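PDB 2AJR: sugar kinase, pfkB family from Thermotoga maritima, which probably transfers phosphate from ATP to a phosphorylated sugar such as fructose 1-phosphate. Local coordinates for residues Asn20-Arg25 with Arg105-Ile110; Glu26-Asp31 with Arg306-Tyr311; Lys114-Thr119 with Asp264-Leu269; Gly297-Leu302 with Glu316-Glu321. All blocks are in the same frame, centred on the assembly; numbering follows the deposited sequence.

Contact 1 of 4, residues Asn20-Arg25 with Arg105-Ile110; sequences NPALDR and RENIEI. With ACT (acetate ion), chain D.
Asn20 O is gripped by two nitrogens of one guanidinium: Arg105 NH2 and NE each donate to it over 3.1 Å, NH2 lying only 16° from the carbonyl plane and NE coming from above it. The Asn20 amide stacks on one face of this flat cation, the planes 24° apart, and Ala22 CB, a small neighbour, rests over the opposite face. Arg105 NH1 goes to Phe123 O and Asn20 ND2 to Pro124 O. Beyond this grip, strands 22-25 and 105-110 run parallel in the four-stranded lid sheet, whose counterpart in ribokinase-like enzymes closes over the substrate site. Leu23 N donates to Arg105 O, and Arg25 N to Asn107 O at 2.9 Å. On the face of Leu23 and Arg25, the extended Glu106 chain brings OE2 to a weak salt bridge with Arg25 NE (3.5 Å), while its OE1 pairs with Arg25 of the second subunit. On the other face, Asn107 ND2 reaches an acetate oxygen by a weak bond, and its OD1 accepts from Phe123 N.

Contact 2 of 4, residues Glu26-Asp31 with Arg306-Tyr311; sequences EIFIED and RRKEKY. With MG (magnesium ion), chain C.
Lys308 CB begins a run of aliphatic contacts at 3.9 Å from Phe28 CE1; CG follows at 3.7 Å from the same CE1, and CD moves on to Phe28 CD1. A bend at the last torsion (chi4 41°) then sets NZ over the ring face, 4.4 Å from the Phe28 centroid and 9° off the normal, a cation-pi contact. A long flexible lysine suits this place because its methylenes pack on the aromatic while its ammonium is paired with Glu309 OE2, 2.8 Å from Lys308 NZ in a salt bridge. The contact joins strand 22-28 of the lid sheet to the loop after helix 290-304, which binds the magnesium ion through Arg307 O (2.4 Å) and Glu309 O (2.5 Å); His267 and Ala304 also belong to that site. Glu309 CG meets Phe28 CZ as well. Farther along, Glu26 OE1 accepts from Lys310 N at 3.0 Å on its syn side, and a water donates to both Glu26 OE1 and Lys310 O. The Lys310 amine leads away to a salt bridge with Asp24.

Contact 3 of 4, residues Lys114-Thr119 with Asp264-Leu269; sequences KNKTIT and DTSHLL
Lys116 and Ser266 bring the backbones of the two segments nearest, their CA atoms 5.0 Å apart. Lys116 has a left-handed conformation (phi 45°) and, with Thr117, faces Asp112 in a G1 beta bulge that leads into strand 117-119. Opposite it, residues 264-269 form an irregular turn in which His267 N donates to Asp264 O. Asp264 OD1 accepts from Ser266 N over 3.1 Å, an Asx turn, and from Ser266 OG over 2.6 Å. Its other oxygen, OD2, takes the salt bridge from Lys116 NZ at 2.8 Å, met on the syn side and 32° out of the carboxylate plane; NZ also bonds to Glu113 O. An alanine in place of Asp264 would probably leave the Lys116 ammonium without its counter-charge and the Ser266 turn without its acceptor. Aspartate fits here because one short carboxylate serves both turn and lysine. Ile118 supplies the apolar part: CG1 lies 3.5 Å from Ser266 CA, and CD1 lies 4.3 Å from Leu268 CB. Ile118 also touches Ile111 on strand 105-112, so strand 117-122, outermost in the lid sheet within this chain, meets the loop between strand 254-259 and helix 271-286, which holds the magnesium ligand His267.

Contact 4 of 4, residues Gly297-Leu302 with Glu316-Glu321; sequences GFASAL and EAIKKE
Helix 290-304 packs here against the short helix 315-319 and the residues next to it in the chain, near the C-terminal end of the large alpha/beta domain of the ribokinase-type fold. Ala299 and Ser300 meet Ile318 of the short helix, and Ala299 and Leu302 meet Glu321. The approach is close, with the CA atoms of Ser300 and Ile318 only 5.0 Å apart, and small residues on the longer helix permit it. Ala299 CB lies 3.8 Å from Ile318 CG2. On the other branch, CG1 stands anti to the carbonyl carbon of Ile318 (chi1 -69°), 3.6 Å from Ser300 OG, and an extended chi2 (170°) sets CD1 3.3 Å from that OG; this hydroxyl bonds back to Phe296 O within its own helix, which makes a polar residue tolerable beside a methyl group. Leu64, Phe296 and Pro313 also touch Ile318. An alanine in place of Ile318 would probably open a gap beside Ala299 and Ser300, where both branches of the side chain had packed. Glu321 N donates to Ile318 O, and the glutamate turns its methylenes onto the longer helix, CG lying 3.4 Å from Ala299 O. A bend at chi2 (-62°) sets Glu321 CD 3.9 Å from Leu302 CB. OE2 forms a salt bridge with Arg306 NE, while OE1 accepts from His324 ND1 and lies 3.8 Å from Leu302 CB.

How the contacts relate
From the N terminus, strand 22-28 enters contact 1 and runs straight into contact 2. Contact 1 closes its loop at 105-110, after some 80 residues. Strand 117-122 follows within the same lid sheet and opens contact 3, joined to contact 1 by the hydrogen bond between Ile110 N and Thr119 O. Contact 3 closes at 264-269, nested inside the much longer loop that contact 2 closes at 306-311. Contact 2 crosses contact 1 and also contact 4, whose segments lie on either side of 306-311 in the chain. Salt bridges join contact 2 to each of the others: Lys310 to Asp24, Asp31 to Lys114, Arg306 to Glu321. Lid, magnesium loops and C-terminal helices are thereby linked.

Contact 1 of 4, residues Asn20-Arg25 with Arg105-Ile110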
loop_
_atom_site.group_PDB
_atom_site.type_symbol
_atom_site.label_atom_id
_atom_site.label_comp_id
_atom_site.label_asym_id
_atom_site.label_seq_id
_atom_site.Cartn_x
_atom_site.Cartn_y
_atom_site.Cartn_z
ATOM N N ASN A 20 9.451 -15.652 0.609
ATOM C CA ASN A 20 8.849 -14.368 0.976
ATOM C C ASN A 20 8.101 -13.720 -0.205
ATOM O O ASN A 20 8.519 -12.697 -0.725
ATOM C CB ASN A 20 9.942 -13.442 1.511
ATOM C CG ASN A 20 9.395 -12.321 2.417
ATOM O OD1 ASN A 20 8.210 -12.287 2.744
ATOM N ND2 ASN A 20 10.280 -11.397 2.822
ATOM N N PRO A 21 6.968 -14.298 -0.609
ATOM C CA PRO A 21 6.221 -13.735 -1.728
ATOM C C PRO A 21 5.672 -12.364 -1.438
ATOM O O PRO A 21 5.583 -11.973 -0.278
ATOM C CB PRO A 21 5.026 -14.683 -1.869
ATOM C CG PRO A 21 5.403 -15.905 -1.132
ATOM C CD PRO A 21 6.271 -15.452 -0.021
ATOM N N ALA A 22 5.265 -11.645 -2.482
ATOM C CA ALA A 22 4.629 -10.347 -2.283
ATOM C C ALA A 22 3.555 -10.091 -3.326
ATOM O O ALA A 22 3.617 -10.629 -4.418
ATOM C CB ALA A 22 5.669 -9.248 -2.297
ATOM N N LEU A 23 2.551 -9.303 -2.960
ATOM C CA LEU A 23 1.711 -8.617 -3.926
ATOM C C LEU A 23 2.373 -7.290 -4.260
ATOM O O LEU A 23 2.640 -6.491 -3.379
ATOM C CB LEU A 23 0.330 -8.350 -3.344
ATOM C CG LEU A 23 -0.538 -9.592 -3.272
ATOM C CD1 LEU A 23 -1.696 -9.369 -2.325
ATOM C CD2 LEU A 23 -1.022 -9.930 -4.667
ATOM N N ASP A 24 2.653 -7.062 -5.529
ATOM C CA ASP A 24 3.273 -5.830 -5.964
ATOM C C ASP A 24 2.170 -4.878 -6.361
ATOM O O ASP A 24 1.371 -5.185 -7.249
ATOM C CB ASP A 24 4.195 -6.076 -7.161
ATOM C CG ASP A 24 5.540 -6.622 -6.761
ATOM O OD1 ASP A 24 6.126 -6.099 -5.774
ATOM O OD2 ASP A 24 6.021 -7.574 -7.438
ATOM N N ARG A 25 2.097 -3.739 -5.683
ATOM C CA ARG A 25 1.245 -2.655 -6.120
ATOM C C ARG A 25 2.076 -1.594 -6.816
ATOM O O ARG A 25 2.785 -0.822 -6.165
ATOM C CB ARG A 25 0.499 -2.030 -4.952
ATOM C CG ARG A 25 -0.405 -0.856 -5.421
ATOM C CD ARG A 25 -1.713 -0.783 -4.665
ATOM N NE ARG A 25 -2.661 -1.823 -5.069
ATOM C CZ ARG A 25 -3.401 -1.801 -6.179
ATOM N NH1 ARG A 25 -3.326 -0.793 -7.044
ATOM N NH2 ARG A 25 -4.231 -2.802 -6.422
ATOM N N ARG A 105 3.154 -10.110 2.391
ATOM C CA ARG A 105 3.435 -8.690 2.289
ATOM C C ARG A 105 2.887 -8.060 1.016
ATOM O O ARG A 105 2.788 -8.707 -0.012
ATOM C CB ARG A 105 4.935 -8.449 2.389
ATOM C CG ARG A 105 5.755 -8.946 1.202
ATOM C CD ARG A 105 7.044 -9.482 1.700
ATOM N NE ARG A 105 7.939 -9.990 0.664
ATOM C CZ ARG A 105 9.001 -9.343 0.189
ATOM N NH1 ARG A 105 9.310 -8.134 0.623
ATOM N NH2 ARG A 105 9.746 -9.898 -0.751
ATOM N N GLU A 106 2.497 -6.800 1.091
ATOM C CA GLU A 106 2.197 -6.051 -0.114
ATOM C C GLU A 106 3.301 -5.018 -0.230
ATOM O O GLU A 106 3.464 -4.200 0.666
ATOM C CB GLU A 106 0.819 -5.388 -0.060
ATOM C CG GLU A 106 0.452 -4.619 -1.366
ATOM C CD GLU A 106 -0.917 -3.883 -1.346
ATOM O OE1 GLU A 106 -1.304 -3.341 -0.286
ATOM O OE2 GLU A 106 -1.593 -3.819 -2.409
ATOM N N ASN A 107 4.083 -5.085 -1.310
ATOM C CA ASN A 107 5.091 -4.072 -1.605
ATOM C C ASN A 107 4.532 -3.006 -2.522
ATOM O O ASN A 107 3.600 -3.258 -3.294
ATOM C CB ASN A 107 6.337 -4.701 -2.232
ATOM C CG ASN A 107 7.069 -5.606 -1.267
ATOM O OD1 ASN A 107 6.816 -5.585 -0.060
ATOM N ND2 ASN A 107 7.955 -6.421 -1.791
ATOM N N ILE A 108 5.116 -1.817 -2.441
ATOM C CA ILE A 108 4.643 -0.667 -3.210
ATOM C C ILE A 108 5.773 -0.097 -4.061
ATOM O O ILE A 108 6.857 0.152 -3.561
ATOM C CB ILE A 108 4.067 0.415 -2.268
ATOM C CG1 ILE A 108 2.783 -0.117 -1.604
ATOM C CG2 ILE A 108 3.796 1.692 -3.030
ATOM C CD1 ILE A 108 2.267 0.716 -0.477
ATOM N N GLU A 109 5.518 0.065 -5.354
ATOM C CA GLU A 109 6.486 0.650 -6.275
ATOM C C GLU A 109 5.811 1.810 -6.999
ATOM O O GLU A 109 4.816 1.623 -7.684
ATOM C CB GLU A 109 7.001 -0.391 -7.272
ATOM C CG GLU A 109 7.648 -1.654 -6.636
ATOM C CD GLU A 109 6.655 -2.805 -6.435
ATOM O OE1 GLU A 109 5.598 -2.802 -7.095
ATOM O OE2 GLU A 109 6.921 -3.714 -5.624
ATOM N N ILE A 110 6.329 3.012 -6.786
ATOM C CA ILE A 110 5.856 4.209 -7.461
ATOM C C ILE A 110 6.849 4.539 -8.578
ATOM O O ILE A 110 8.037 4.718 -8.335
ATOM C CB ILE A 110 5.724 5.380 -6.467
ATOM C CG1 ILE A 110 4.770 4.986 -5.329
ATOM C CG2 ILE A 110 5.229 6.646 -7.188
ATOM C CD1 ILE A 110 4.904 5.808 -4.077
HETATM C C ACT D . 9.367 -8.296 -5.862
HETATM O O ACT D . 8.801 -7.534 -4.973
HETATM O OXT ACT D . 8.800 -8.452 -6.995
HETATM C CH3 ACT D . 10.640 -9.048 -5.596
HETATM O O HOH W 1 5.403 -12.447 2.144
#

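Contact 2 of 4, residues Glu26-Asp31 with Arg306-Tyr311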
loop_
_atom_site.group_PDB
_atom_site.type_symbol
_atom_site.label_atom_id
_atom_site.label_comp_id
_atom_site.label_asym_id
_atom_site.label_seq_id
_atom_site.Cartn_x
_atom_site.Cartn_y
_atom_site.Cartn_z
ATOM N N GLU A 26 1.973 -1.558 -8.141
ATOM C CA GLU A 26 2.643 -0.550 -8.964
ATOM C C GLU A 26 1.712 0.645 -9.197
ATOM O O GLU A 26 0.528 0.504 -9.498
ATOM C CB GLU A 26 3.077 -1.151 -10.306
ATOM C CG GLU A 26 3.924 -2.459 -10.244
ATOM C CD GLU A 26 3.504 -3.508 -11.332
ATOM O OE1 GLU A 26 3.908 -3.325 -12.522
ATOM O OE2 GLU A 26 2.771 -4.505 -10.984
ATOM N N ILE A 27 2.260 1.835 -9.043
ATOM C CA ILE A 27 1.509 3.062 -9.196
ATOM C C ILE A 27 2.365 3.948 -10.079
ATOM O O ILE A 27 3.555 4.102 -9.817
ATOM C CB ILE A 27 1.292 3.747 -7.834
ATOM C CG1 ILE A 27 0.802 2.733 -6.797
ATOM C CG2 ILE A 27 0.308 4.910 -7.957
ATOM C CD1 ILE A 27 1.019 3.177 -5.378
ATOM N N PHE A 28 1.766 4.520 -11.116
ATOM C CA PHE A 28 2.487 5.301 -12.113
ATOM C C PHE A 28 2.048 6.745 -12.006
ATOM O O PHE A 28 0.924 7.074 -12.308
ATOM C CB PHE A 28 2.237 4.720 -13.515
ATOM C CG PHE A 28 2.659 3.279 -13.623
ATOM C CD1 PHE A 28 4.001 2.947 -13.790
ATOM C CD2 PHE A 28 1.734 2.251 -13.477
ATOM C CE1 PHE A 28 4.411 1.601 -13.849
ATOM C CE2 PHE A 28 2.138 0.896 -13.520
ATOM C CZ PHE A 28 3.475 0.576 -13.703
ATOM N N ILE A 29 2.950 7.579 -11.512
ATOM C CA ILE A 29 2.700 8.985 -11.271
ATOM C C ILE A 29 3.840 9.791 -11.888
ATOM O O ILE A 29 4.996 9.666 -11.502
ATOM C CB ILE A 29 2.687 9.289 -9.759
ATOM C CG1 ILE A 29 1.574 8.533 -9.048
ATOM C CG2 ILE A 29 2.505 10.764 -9.515
ATOM C CD1 ILE A 29 1.816 8.397 -7.544
ATOM N N GLU A 30 3.517 10.622 -12.847
ATOM C CA GLU A 30 4.507 11.522 -13.422
ATOM C C GLU A 30 4.734 12.729 -12.484
ATOM O O GLU A 30 3.775 13.310 -11.959
ATOM C CB GLU A 30 4.063 11.954 -14.833
ATOM C CG GLU A 30 3.854 10.743 -15.783
ATOM C CD GLU A 30 4.162 11.033 -17.263
ATOM O OE1 GLU A 30 3.868 12.161 -17.736
ATOM O OE2 GLU A 30 4.692 10.118 -17.951
ATOM N N ASP A 31 6.010 13.090 -12.295
ATOM C CA ASP A 31 6.438 14.153 -11.366
ATOM C C ASP A 31 5.988 13.854 -9.961
ATOM O O ASP A 31 5.398 14.680 -9.288
ATOM C CB ASP A 31 5.969 15.545 -11.805
ATOM C CG ASP A 31 6.752 16.074 -12.995
ATOM O OD1 ASP A 31 8.003 15.956 -13.010
ATOM O OD2 ASP A 31 6.108 16.609 -13.921
ATOM N N ARG A 306 11.614 -2.985 -21.363
ATOM C CA ARG A 306 10.975 -2.170 -22.403
ATOM C C ARG A 306 9.626 -1.612 -21.997
ATOM O O ARG A 306 9.086 -0.806 -22.727
ATOM C CB ARG A 306 10.834 -2.919 -23.736
ATOM C CG ARG A 306 12.141 -3.378 -24.356
ATOM C CD ARG A 306 13.247 -2.367 -24.162
ATOM N NE ARG A 306 14.508 -2.806 -24.743
ATOM C CZ ARG A 306 15.675 -2.189 -24.550
ATOM N NH1 ARG A 306 15.751 -1.087 -23.808
ATOM N NH2 ARG A 306 16.776 -2.673 -25.117
ATOM N N ARG A 307 9.079 -2.027 -20.853
ATOM C CA ARG A 307 7.822 -1.466 -20.360
ATOM C C ARG A 307 7.935 -0.967 -18.938
ATOM O O ARG A 307 8.663 -1.538 -18.142
ATOM C CB ARG A 307 6.723 -2.511 -20.417
ATOM C CG ARG A 307 6.553 -3.090 -21.770
ATOM C CD ARG A 307 5.357 -3.987 -21.839
ATOM N NE ARG A 307 5.406 -4.796 -23.044
ATOM C CZ ARG A 307 4.413 -5.558 -23.486
ATOM N NH1 ARG A 307 3.269 -5.632 -22.822
ATOM N NH2 ARG A 307 4.567 -6.248 -24.610
ATOM N N LYS A 308 7.181 0.078 -18.614
ATOM C CA LYS A 308 7.169 0.637 -17.262
ATOM C C LYS A 308 6.613 -0.331 -16.229
ATOM O O LYS A 308 7.023 -0.296 -15.075
ATOM C CB LYS A 308 6.431 1.992 -17.206
ATOM C CG LYS A 308 4.931 1.985 -17.493
ATOM C CD LYS A 308 4.331 3.430 -17.411
ATOM C CE LYS A 308 2.974 3.571 -18.116
ATOM N NZ LYS A 308 2.090 2.402 -17.888
ATOM N N GLU A 309 5.701 -1.201 -16.645
ATOM C CA GLU A 309 5.132 -2.201 -15.734
ATOM C C GLU A 309 6.065 -3.375 -15.641
ATOM O O GLU A 309 6.862 -3.610 -16.547
ATOM C CB GLU A 309 3.783 -2.747 -16.213
ATOM C CG GLU A 309 2.830 -1.716 -16.737
ATOM C CD GLU A 309 3.067 -1.371 -18.198
ATOM O OE1 GLU A 309 3.694 -2.189 -18.919
ATOM O OE2 GLU A 309 2.612 -0.278 -18.609
ATOM N N LYS A 310 5.940 -4.106 -14.541
ATOM C CA LYS A 310 6.490 -5.436 -14.421
ATOM C C LYS A 310 5.942 -6.198 -15.606
ATOM O O LYS A 310 4.721 -6.342 -15.737
ATOM C CB LYS A 310 6.050 -6.100 -13.109
ATOM C CG LYS A 310 6.752 -7.432 -12.817
ATOM C CD LYS A 310 6.684 -7.837 -11.328
ATOM C CE LYS A 310 5.266 -8.158 -10.879
ATOM N NZ LYS A 310 5.228 -8.928 -9.597
ATOM N N TYR A 311 6.849 -6.606 -16.490
ATOM C CA TYR A 311 6.526 -7.333 -17.689
ATOM C C TYR A 311 7.525 -8.466 -17.827
ATOM O O TYR A 311 8.722 -8.253 -17.875
ATOM C CB TYR A 311 6.581 -6.401 -18.899
ATOM C CG TYR A 311 6.595 -7.084 -20.258
ATOM C CD1 TYR A 311 5.482 -7.781 -20.742
ATOM C CD2 TYR A 311 7.710 -6.991 -21.079
ATOM C CE1 TYR A 311 5.506 -8.396 -22.004
ATOM C CE2 TYR A 311 7.747 -7.584 -22.329
ATOM C CZ TYR A 311 6.652 -8.286 -22.795
ATOM O OH TYR A 311 6.746 -8.871 -24.052
HETATM MG MG MG C . 9.345 -3.250 -16.611
HETATM O O HOH W 2 2.677 -5.215 -13.912
#

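Contact 3 of 4, residues Lys114-Thr119 with Asp264-Leu269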
loop_
_atom_site.group_PDB
_atom_site.type_symbol
_atom_site.label_atom_id
_atom_site.label_comp_id
_atom_site.label_asym_id
_atom_site.label_seq_id
_atom_site.Cartn_x
_atom_site.Cartn_y
_atom_site.Cartn_z
ATOM N N LYS A 114 8.589 10.050 -16.401
ATOM C CA LYS A 114 9.147 11.315 -16.853
ATOM C C LYS A 114 10.529 11.591 -16.238
ATOM O O LYS A 114 11.485 11.912 -16.964
ATOM C CB LYS A 114 8.190 12.460 -16.523
ATOM C CG LYS A 114 8.730 13.836 -16.890
ATOM C CD LYS A 114 7.722 14.938 -16.590
ATOM C CE LYS A 114 8.405 16.294 -16.478
ATOM N NZ LYS A 114 7.449 17.365 -16.087
ATOM N N ASN A 115 10.637 11.471 -14.914
ATOM C CA ASN A 115 11.887 11.780 -14.210
ATOM C C ASN A 115 12.762 10.547 -13.997
ATOM O O ASN A 115 13.773 10.609 -13.299
ATOM C CB ASN A 115 11.584 12.428 -12.859
ATOM C CG ASN A 115 10.968 13.802 -12.992
ATOM O OD1 ASN A 115 11.675 14.801 -13.102
ATOM N ND2 ASN A 115 9.644 13.862 -12.958
ATOM N N LYS A 116 12.365 9.430 -14.609
ATOM C CA LYS A 116 13.016 8.123 -14.425
ATOM C C LYS A 116 13.305 7.834 -12.953
ATOM O O LYS A 116 14.460 7.811 -12.538
ATOM C CB LYS A 116 14.309 8.013 -15.259
ATOM C CG LYS A 116 14.194 8.485 -16.711
ATOM C CD LYS A 116 13.279 7.596 -17.529
ATOM C CE LYS A 116 13.089 8.104 -18.967
ATOM N NZ LYS A 116 11.904 7.429 -19.601
ATOM N N THR A 117 12.253 7.631 -12.165
ATOM C CA THR A 117 12.424 7.280 -10.743
ATOM C C THR A 117 11.503 6.133 -10.311
ATOM O O THR A 117 10.379 6.034 -10.779
ATOM C CB THR A 117 12.227 8.512 -9.801
ATOM O OG1 THR A 117 10.847 8.876 -9.743
ATOM C CG2 THR A 117 13.064 9.721 -10.275
ATOM N N ILE A 118 12.040 5.250 -9.469
ATOM C CA ILE A 118 11.287 4.227 -8.747
ATOM C C ILE A 118 11.509 4.546 -7.260
ATOM O O ILE A 118 12.655 4.585 -6.763
ATOM C CB ILE A 118 11.787 2.745 -9.011
ATOM C CG1 ILE A 118 12.177 2.517 -10.465
ATOM C CG2 ILE A 118 10.707 1.698 -8.675
ATOM C CD1 ILE A 118 12.637 1.033 -10.792
ATOM N N THR A 119 10.417 4.811 -6.560
ATOM C CA THR A 119 10.417 4.880 -5.113
ATOM C C THR A 119 9.739 3.581 -4.694
ATOM O O THR A 119 8.594 3.328 -5.087
ATOM C CB THR A 119 9.632 6.082 -4.653
ATOM O OG1 THR A 119 10.099 7.216 -5.373
ATOM C CG2 THR A 119 9.786 6.314 -3.167
ATOM N N ASP A 264 16.288 2.052 -19.190
ATOM C CA ASP A 264 15.445 2.933 -18.398
ATOM C C ASP A 264 15.387 2.383 -16.975
ATOM O O ASP A 264 14.722 1.382 -16.705
ATOM C CB ASP A 264 14.054 2.997 -19.046
ATOM C CG ASP A 264 13.198 4.116 -18.500
ATOM O OD1 ASP A 264 13.276 4.376 -17.274
ATOM O OD2 ASP A 264 12.433 4.713 -19.301
ATOM N N THR A 265 16.080 3.037 -16.057
ATOM C CA THR A 265 16.194 2.515 -14.703
ATOM C C THR A 265 14.853 2.495 -13.962
ATOM O O THR A 265 14.707 1.795 -12.960
ATOM C CB THR A 265 17.245 3.287 -13.892
ATOM O OG1 THR A 265 16.903 4.676 -13.861
ATOM C CG2 THR A 265 18.626 3.106 -14.519
ATOM N N SER A 266 13.869 3.234 -14.464
ATOM C CA SER A 266 12.525 3.185 -13.901
ATOM C C SER A 266 11.711 1.971 -14.384
ATOM O O SER A 266 10.685 1.625 -13.784
ATOM C CB SER A 266 11.765 4.498 -14.190
ATOM O OG SER A 266 11.396 4.610 -15.556
ATOM N N HIS A 267 12.160 1.324 -15.454
ATOM C CA HIS A 267 11.446 0.178 -16.019
ATOM C C HIS A 267 11.999 -1.155 -15.502
ATOM O O HIS A 267 11.696 -2.203 -16.061
ATOM C CB HIS A 267 11.546 0.189 -17.554
ATOM C CG HIS A 267 10.819 1.316 -18.218
ATOM N ND1 HIS A 267 10.697 1.406 -19.591
ATOM C CD2 HIS A 267 10.162 2.387 -17.710
ATOM C CE1 HIS A 267 10.013 2.494 -19.898
ATOM N NE2 HIS A 267 9.667 3.102 -18.775
ATOM N N LEU A 268 12.775 -1.118 -14.425
ATOM C CA LEU A 268 13.559 -2.267 -13.983
ATOM C C LEU A 268 12.845 -3.265 -13.091
ATOM O O LEU A 268 13.411 -4.335 -12.796
ATOM C CB LEU A 268 14.790 -1.789 -13.210
ATOM C CG LEU A 268 16.067 -1.473 -13.968
ATOM C CD1 LEU A 268 17.046 -0.858 -13.011
ATOM C CD2 LEU A 268 16.644 -2.733 -14.604
ATOM N N LEU A 269 11.655 -2.948 -12.595
ATOM C CA LEU A 269 11.048 -3.864 -11.635
ATOM C C LEU A 269 10.881 -5.241 -12.260
ATOM O O LEU A 269 10.183 -5.389 -13.268
ATOM C CB LEU A 269 9.703 -3.368 -11.147
ATOM C CG LEU A 269 9.058 -4.289 -10.110
ATOM C CD1 LEU A 269 9.857 -4.280 -8.793
ATOM C CD2 LEU A 269 7.619 -3.887 -9.894
#

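Contact 4 of 4, residues Gly297-Leu302 with Glu316-Glu321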
loop_
_atom_site.group_PDB
_atom_site.type_symbol
_atom_site.label_atom_id
_atom_site.label_comp_id
_atom_site.label_asym_id
_atom_site.label_seq_id
_atom_site.Cartn_x
_atom_site.Cartn_y
_atom_site.Cartn_z
ATOM N N GLY A 297 19.517 -15.035 -21.010
ATOM C CA GLY A 297 19.023 -14.408 -19.798
ATOM C C GLY A 297 19.077 -12.903 -19.935
ATOM O O GLY A 297 18.105 -12.211 -19.615
ATOM N N PHE A 298 20.204 -12.404 -20.448
ATOM C CA PHE A 298 20.428 -10.965 -20.587
ATOM C C PHE A 298 19.408 -10.386 -21.555
ATOM O O PHE A 298 18.850 -9.332 -21.297
ATOM C CB PHE A 298 21.872 -10.672 -21.051
ATOM C CG PHE A 298 22.302 -9.242 -20.850
ATOM C CD1 PHE A 298 22.042 -8.279 -21.818
ATOM C CD2 PHE A 298 22.953 -8.856 -19.690
ATOM C CE1 PHE A 298 22.424 -6.957 -21.623
ATOM C CE2 PHE A 298 23.343 -7.539 -19.490
ATOM C CZ PHE A 298 23.084 -6.588 -20.459
ATOM N N ALA A 299 19.150 -11.096 -22.649
ATOM C CA ALA A 299 18.133 -10.692 -23.620
ATOM C C ALA A 299 16.769 -10.509 -22.951
ATOM O O ALA A 299 16.087 -9.515 -23.203
ATOM C CB ALA A 299 18.034 -11.714 -24.739
ATOM N N SER A 300 16.373 -11.459 -22.103
ATOM C CA SER A 300 15.075 -11.376 -21.427
ATOM C C SER A 300 15.022 -10.158 -20.509
ATOM O O SER A 300 14.043 -9.393 -20.542
ATOM C CB SER A 300 14.778 -12.650 -20.625
ATOM O OG SER A 300 15.005 -13.815 -21.415
ATOM N N ALA A 301 16.088 -9.984 -19.715
ATOM C CA ALA A 301 16.199 -8.852 -18.817
ATOM C C ALA A 301 15.972 -7.573 -19.602
ATOM O O ALA A 301 15.185 -6.730 -19.185
ATOM C CB ALA A 301 17.564 -8.832 -18.128
ATOM N N LEU A 302 16.639 -7.434 -20.746
ATOM C CA LEU A 302 16.486 -6.237 -21.552
ATOM C C LEU A 302 15.042 -6.089 -21.955
ATOM O O LEU A 302 14.506 -4.984 -21.901
ATOM C CB LEU A 302 17.385 -6.248 -22.806
ATOM C CG LEU A 302 18.853 -5.865 -22.555
ATOM C CD1 LEU A 302 19.670 -6.001 -23.806
ATOM C CD2 LEU A 302 18.981 -4.452 -21.976
ATOM N N GLU A 316 9.182 -13.938 -28.613
ATOM C CA GLU A 316 9.320 -12.916 -29.647
ATOM C C GLU A 316 10.039 -11.682 -29.092
ATOM O O GLU A 316 10.971 -11.189 -29.710
ATOM C CB GLU A 316 7.953 -12.523 -30.236
ATOM C CG GLU A 316 8.017 -11.362 -31.266
ATOM C CD GLU A 316 6.674 -11.058 -31.981
ATOM O OE1 GLU A 316 5.594 -11.365 -31.418
ATOM O OE2 GLU A 316 6.704 -10.498 -33.111
ATOM N N ALA A 317 9.612 -11.205 -27.923
ATOM C CA ALA A 317 10.160 -9.978 -27.331
ATOM C C ALA A 317 11.604 -10.180 -26.850
ATOM O O ALA A 317 12.389 -9.215 -26.785
ATOM C CB ALA A 317 9.271 -9.494 -26.181
ATOM N N ILE A 318 11.945 -11.427 -26.510
ATOM C CA ILE A 318 13.298 -11.779 -26.067
ATOM C C ILE A 318 14.275 -11.805 -27.243
ATOM O O ILE A 318 15.328 -11.189 -27.189
ATOM C CB ILE A 318 13.321 -13.151 -25.351
ATOM C CG1 ILE A 318 12.586 -13.050 -24.010
ATOM C CG2 ILE A 318 14.750 -13.612 -25.123
ATOM C CD1 ILE A 318 12.347 -14.364 -23.336
ATOM N N LYS A 319 13.919 -12.521 -28.306
ATOM C CA LYS A 319 14.766 -12.614 -29.505
ATOM C C LYS A 319 15.088 -11.245 -30.112
ATOM O O LYS A 319 16.171 -11.058 -30.656
ATOM C CB LYS A 319 14.111 -13.514 -30.574
ATOM C CG LYS A 319 14.272 -15.019 -30.328
ATOM C CD LYS A 319 13.662 -15.837 -31.454
ATOM C CE LYS A 319 14.064 -17.316 -31.387
ATOM N NZ LYS A 319 13.842 -18.029 -32.699
ATOM N N LYS A 320 14.147 -10.303 -30.008
ATOM C CA LYS A 320 14.335 -8.920 -30.486
ATOM C C LYS A 320 15.509 -8.186 -29.841
ATOM O O LYS A 320 15.990 -7.191 -30.369
ATOM C CB LYS A 320 13.062 -8.097 -30.250
ATOM C CG LYS A 320 12.023 -8.237 -31.351
ATOM C CD LYS A 320 10.649 -7.742 -30.893
ATOM C CE LYS A 320 9.661 -7.712 -32.054
ATOM N NZ LYS A 320 8.224 -7.713 -31.619
ATOM N N GLU A 321 15.948 -8.672 -28.691
ATOM C CA GLU A 321 16.987 -8.015 -27.938
ATOM C C GLU A 321 18.368 -8.553 -28.268
ATOM O O GLU A 321 19.359 -8.021 -27.768
ATOM C CB GLU A 321 16.731 -8.169 -26.435
ATOM C CG GLU A 321 15.432 -7.538 -25.945
ATOM C CD GLU A 321 15.371 -6.032 -26.161
ATOM O OE1 GLU A 321 16.421 -5.402 -26.430
ATOM O OE2 GLU A 321 14.256 -5.480 -26.059
#